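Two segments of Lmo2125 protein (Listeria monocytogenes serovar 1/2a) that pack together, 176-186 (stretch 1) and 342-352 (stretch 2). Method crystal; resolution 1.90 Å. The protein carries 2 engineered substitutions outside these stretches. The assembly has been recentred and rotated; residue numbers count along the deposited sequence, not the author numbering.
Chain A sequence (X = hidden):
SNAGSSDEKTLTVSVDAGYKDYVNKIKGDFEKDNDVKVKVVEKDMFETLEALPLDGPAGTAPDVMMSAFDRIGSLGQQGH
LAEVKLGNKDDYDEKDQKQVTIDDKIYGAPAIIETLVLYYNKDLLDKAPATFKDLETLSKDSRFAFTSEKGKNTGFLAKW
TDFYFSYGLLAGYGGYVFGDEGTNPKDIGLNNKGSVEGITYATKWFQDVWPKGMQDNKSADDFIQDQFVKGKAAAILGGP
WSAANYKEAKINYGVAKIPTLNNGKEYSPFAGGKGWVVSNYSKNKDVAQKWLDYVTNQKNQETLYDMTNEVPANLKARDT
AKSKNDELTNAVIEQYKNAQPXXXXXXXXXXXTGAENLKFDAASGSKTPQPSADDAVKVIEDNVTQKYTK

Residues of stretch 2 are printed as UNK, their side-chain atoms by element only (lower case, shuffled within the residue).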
# COMPACT_ATOMS: atom_id res chain seq x y z
N TYR A 176 -12.34 10.68 -4.45
CA TYR A 176 -11.10 10.37 -5.16
C TYR A 176 -10.10 11.48 -4.86
O TYR A 176 -10.48 12.58 -4.48
CB TYR A 176 -11.33 10.21 -6.68
CG TYR A 176 -11.93 11.43 -7.36
CD1 TYR A 176 -11.12 12.43 -7.88
CD2 TYR A 176 -13.32 11.60 -7.46
CE1 TYR A 176 -11.66 13.54 -8.50
CE2 TYR A 176 -13.87 12.71 -8.06
CZ TYR A 176 -13.03 13.68 -8.59
OH TYR A 176 -13.54 14.80 -9.18
N VAL A 177 -8.81 11.19 -5.04
CA VAL A 177 -7.78 12.21 -4.82
C VAL A 177 -7.72 13.17 -6.03
O VAL A 177 -8.06 14.34 -5.89
CB VAL A 177 -6.40 11.57 -4.59
CG1 VAL A 177 -5.36 12.68 -4.41
CG2 VAL A 177 -6.44 10.64 -3.38
N PHE A 178 -7.27 12.66 -7.18
CA PHE A 178 -7.20 13.43 -8.42
C PHE A 178 -8.03 12.77 -9.54
O PHE A 178 -8.03 11.56 -9.69
CB PHE A 178 -5.75 13.57 -8.92
CG PHE A 178 -4.82 14.28 -7.96
CD1 PHE A 178 -5.17 15.49 -7.38
CD2 PHE A 178 -3.55 13.77 -7.71
CE1 PHE A 178 -4.29 16.16 -6.54
CE2 PHE A 178 -2.68 14.43 -6.86
CZ PHE A 178 -3.05 15.62 -6.27
N GLY A 179 -8.72 13.59 -10.32
CA GLY A 179 -9.53 13.10 -11.45
C GLY A 179 -8.68 12.53 -12.59
O GLY A 179 -7.45 12.51 -12.50
N ASP A 180 -9.34 12.06 -13.64
CA ASP A 180 -8.69 11.39 -14.78
C ASP A 180 -7.78 10.26 -14.27
O ASP A 180 -6.59 10.21 -14.59
CB ASP A 180 -7.92 12.39 -15.66
CG ASP A 180 -8.82 13.46 -16.28
OD1 ASP A 180 -10.07 13.33 -16.21
OD2 ASP A 180 -8.28 14.44 -16.84
N GLU A 181 -8.36 9.38 -13.46
CA GLU A 181 -7.65 8.23 -12.88
C GLU A 181 -6.34 8.59 -12.16
O GLU A 181 -5.32 7.90 -12.30
CB GLU A 181 -7.42 7.12 -13.92
CG GLU A 181 -8.72 6.49 -14.44
CD GLU A 181 -8.50 5.38 -15.47
OE1 GLU A 181 -7.34 4.93 -15.68
OE2 GLU A 181 -9.50 4.94 -16.07
N GLY A 182 -6.38 9.68 -11.39
CA GLY A 182 -5.25 10.10 -10.57
C GLY A 182 -4.16 10.91 -11.25
O GLY A 182 -3.08 11.06 -10.69
N THR A 183 -4.46 11.48 -12.42
CA THR A 183 -3.46 12.22 -13.19
C THR A 183 -3.74 13.72 -13.34
O THR A 183 -2.88 14.43 -13.86
CB THR A 183 -3.34 11.63 -14.60
OG1 THR A 183 -4.57 11.80 -15.31
CG2 THR A 183 -3.00 10.14 -14.52
N ASN A 184 -4.91 14.20 -12.92
CA ASN A 184 -5.24 15.61 -13.06
C ASN A 184 -5.26 16.31 -11.69
O ASN A 184 -6.27 16.26 -10.98
CB ASN A 184 -6.58 15.79 -13.77
CG ASN A 184 -6.95 17.25 -13.97
OD1 ASN A 184 -6.16 18.16 -13.67
ND2 ASN A 184 -8.14 17.48 -14.48
N PRO A 185 -4.16 17.01 -11.35
CA PRO A 185 -4.09 17.64 -10.03
C PRO A 185 -5.00 18.85 -9.86
O PRO A 185 -5.08 19.38 -8.75
CB PRO A 185 -2.62 18.03 -9.92
CG PRO A 185 -2.19 18.27 -11.31
CD PRO A 185 -2.98 17.31 -12.17
N LYS A 186 -5.67 19.29 -10.93
CA LYS A 186 -6.60 20.43 -10.84
C LYS A 186 -8.03 19.96 -10.57
O LYS A 186 -8.94 20.79 -10.49
CB LYS A 186 -6.55 21.30 -12.10
CG LYS A 186 -5.16 21.62 -12.64
CD LYS A 186 -4.18 22.21 -11.63
CE LYS A 186 -4.53 23.63 -11.22
NZ LYS A 186 -3.42 24.25 -10.42
N UNK A 342 -2.40 4.72 -5.87
CA UNK A 342 -2.23 6.04 -5.33
C UNK A 342 -1.66 6.86 -6.48
O UNK A 342 -0.81 6.36 -7.21
c UNK A 342 -1.22 6.00 -4.19
c UNK A 342 -0.20 6.12 -1.16
c UNK A 342 -0.92 7.35 -3.55
s UNK A 342 0.43 7.31 -2.34
N UNK A 343 -2.10 8.12 -6.66
CA UNK A 343 -1.48 8.94 -7.72
C UNK A 343 0.03 9.00 -7.55
O UNK A 343 0.50 9.13 -6.40
c UNK A 343 -2.12 10.32 -7.51
c UNK A 343 -3.18 8.86 -5.97
c UNK A 343 -3.43 10.04 -6.85
N UNK A 344 0.77 8.89 -8.65
CA UNK A 344 2.24 8.93 -8.61
C UNK A 344 2.81 10.23 -9.18
O UNK A 344 4.02 10.37 -9.32
c UNK A 344 2.83 7.69 -9.29
c UNK A 344 2.52 7.62 -10.77
n UNK A 344 2.89 6.51 -11.38
o UNK A 344 1.93 8.54 -11.36
N UNK A 345 1.93 11.19 -9.48
CA UNK A 345 2.35 12.48 -9.96
C UNK A 345 2.89 13.31 -8.78
O UNK A 345 2.49 13.08 -7.62
c UNK A 345 -1.02 14.40 -10.49
c UNK A 345 0.80 12.40 -11.95
c UNK A 345 1.22 13.22 -10.72
c UNK A 345 0.01 13.52 -9.83
N UNK A 346 3.77 14.28 -9.06
CA UNK A 346 4.40 15.08 -8.00
C UNK A 346 3.45 15.76 -7.03
O UNK A 346 3.73 15.82 -5.82
c UNK A 346 5.47 15.50 -10.08
c UNK A 346 4.23 14.72 -10.40
c UNK A 346 5.17 16.15 -8.79
N UNK A 347 2.32 16.25 -7.55
CA UNK A 347 1.36 16.99 -6.74
C UNK A 347 0.76 16.18 -5.56
O UNK A 347 0.12 16.76 -4.69
c UNK A 347 0.24 17.57 -7.60
o UNK A 347 1.45 19.07 -10.80
c UNK A 347 0.66 18.66 -8.61
o UNK A 347 1.53 16.96 -10.11
c UNK A 347 1.25 18.18 -9.92
N UNK A 348 0.95 14.87 -5.57
CA UNK A 348 0.45 14.01 -4.48
C UNK A 348 1.10 14.42 -3.15
O UNK A 348 0.51 14.26 -2.08
s UNK A 348 -1.66 11.61 -3.73
c UNK A 348 0.73 12.53 -4.78
c UNK A 348 -1.98 10.87 -2.11
c UNK A 348 0.14 11.56 -3.77
N UNK A 349 2.31 14.96 -3.23
CA UNK A 349 2.99 15.41 -2.02
C UNK A 349 2.18 16.45 -1.24
O UNK A 349 2.31 16.51 -0.04
c UNK A 349 4.38 15.98 -2.35
o UNK A 349 4.27 17.18 -3.09
N UNK A 350 1.32 17.23 -1.91
CA UNK A 350 0.54 18.28 -1.25
C UNK A 350 -0.74 17.74 -0.62
O UNK A 350 -1.33 18.38 0.24
c UNK A 350 0.22 19.39 -2.25
o UNK A 350 3.72 19.87 -2.19
c UNK A 350 1.48 19.91 -2.96
o UNK A 350 2.27 21.02 -0.99
c UNK A 350 2.57 20.30 -1.98
N UNK A 351 -1.16 16.55 -1.01
CA UNK A 351 -2.36 15.96 -0.45
C UNK A 351 -2.24 15.60 1.04
O UNK A 351 -3.18 15.83 1.80
c UNK A 351 -3.97 14.00 -0.65
c UNK A 351 -2.79 14.73 -1.28
c UNK A 351 -3.13 15.16 -2.70
N UNK A 352 -1.08 15.09 1.45
CA UNK A 352 -0.88 14.59 2.84
C UNK A 352 -1.17 15.54 3.99
O UNK A 352 -2.00 15.23 4.85
c UNK A 352 0.48 10.87 0.87
c UNK A 352 0.71 12.85 2.00
c UNK A 352 0.02 11.59 1.99
c UNK A 352 0.52 13.97 2.98
c UNK A 352 0.03 9.59 0.57
n UNK A 352 1.39 11.67 0.23
c UNK A 352 -0.93 10.99 2.85
c UNK A 352 -0.90 9.02 1.42
c UNK A 352 -1.38 9.71 2.55
c UNK A 352 1.51 12.86 0.90
O HOH W 1 -1.25 9.08 -11.02

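Position 342 carries an unbranched chain of two carbons, a sulfur and a terminal carbon. Its CA-to-CB bond points away from stretch 1, which it does not touch; it is Met-342. At 343 three carbons close a ring onto the backbone nitrogen, so this is Pro-343. Its CB lies 3.4 Å from Gly-182 O and 3.7 Å from Phe-178 CD2, and its CG is 4.0 Å from Val-177 CB. At Gly-182 an ideal CB would lie 3.5 Å from Pro-343 CG, a tight fit, and the positive phi itself favours glycine.

The side chain at 344 has two carbons, the second bearing one oxygen and one nitrogen: Asn-344. It makes no direct contact, but a water accepts from Asn-344 N (3.1 Å to the water O) and donates to Gly-182 O (2.7 Å), bridging the two backbones. Position 345 has four carbons, forked at the first, with one arm two carbons long, which defines Ile-345. Its CD1 reaches Phe-178 CD2 and Thr-183 O, both at 3.8 Å, and Pro-185 CD at 3.9 Å.

At 346 another three-carbon ring closes onto the backbone nitrogen, remote from stretch 1: Pro-346. At 347, three carbons end in two oxygens: Glu-347. Its CG lies 3.6 Å from Pro-185 CB. Position 348 again shows two carbons, sulfur and carbon without a branch, hence Met-348; its SD lies 3.9 Å from Val-177 CG1 and is 5.3 Å from the centroid of the Phe-178 ring, in an oblique position. The backbone from Ile-345 to Met-348 forms a type I turn, in which Met-348 N donates a hydrogen bond to Ile-345 O (3.1 Å).

At 349 one carbon carries one oxygen, and CA to CB points away from stretch 1: Ser-349. At 350 three carbons and two terminal oxygens give Glu-350, whose end leads away from the contact. At 351 a single carbon carries two more, giving Val-351, whose CG2 approaches Phe-178 CZ (3.6 Å) and Val-177 CG1 (3.7 Å). Position 352 has fused five- and six-membered rings containing one nitrogen, beyond reach of stretch 1: Trp-352.

The contact buries 426 Å² and is mainly apolar, with no direct hydrogen bond between the stretches. Phe-178 is its hub: Pro-343 CB, Glu-347 O and Met-348 N lie at the ring's edge, while Ile-345 and Val-351 approach obliquely. Val-177 and Pro-185 extend this packing, and the bridging water satisfies backbone polar groups alongside it.

Stretch 2 (342-352) MPNIPEMSEVW
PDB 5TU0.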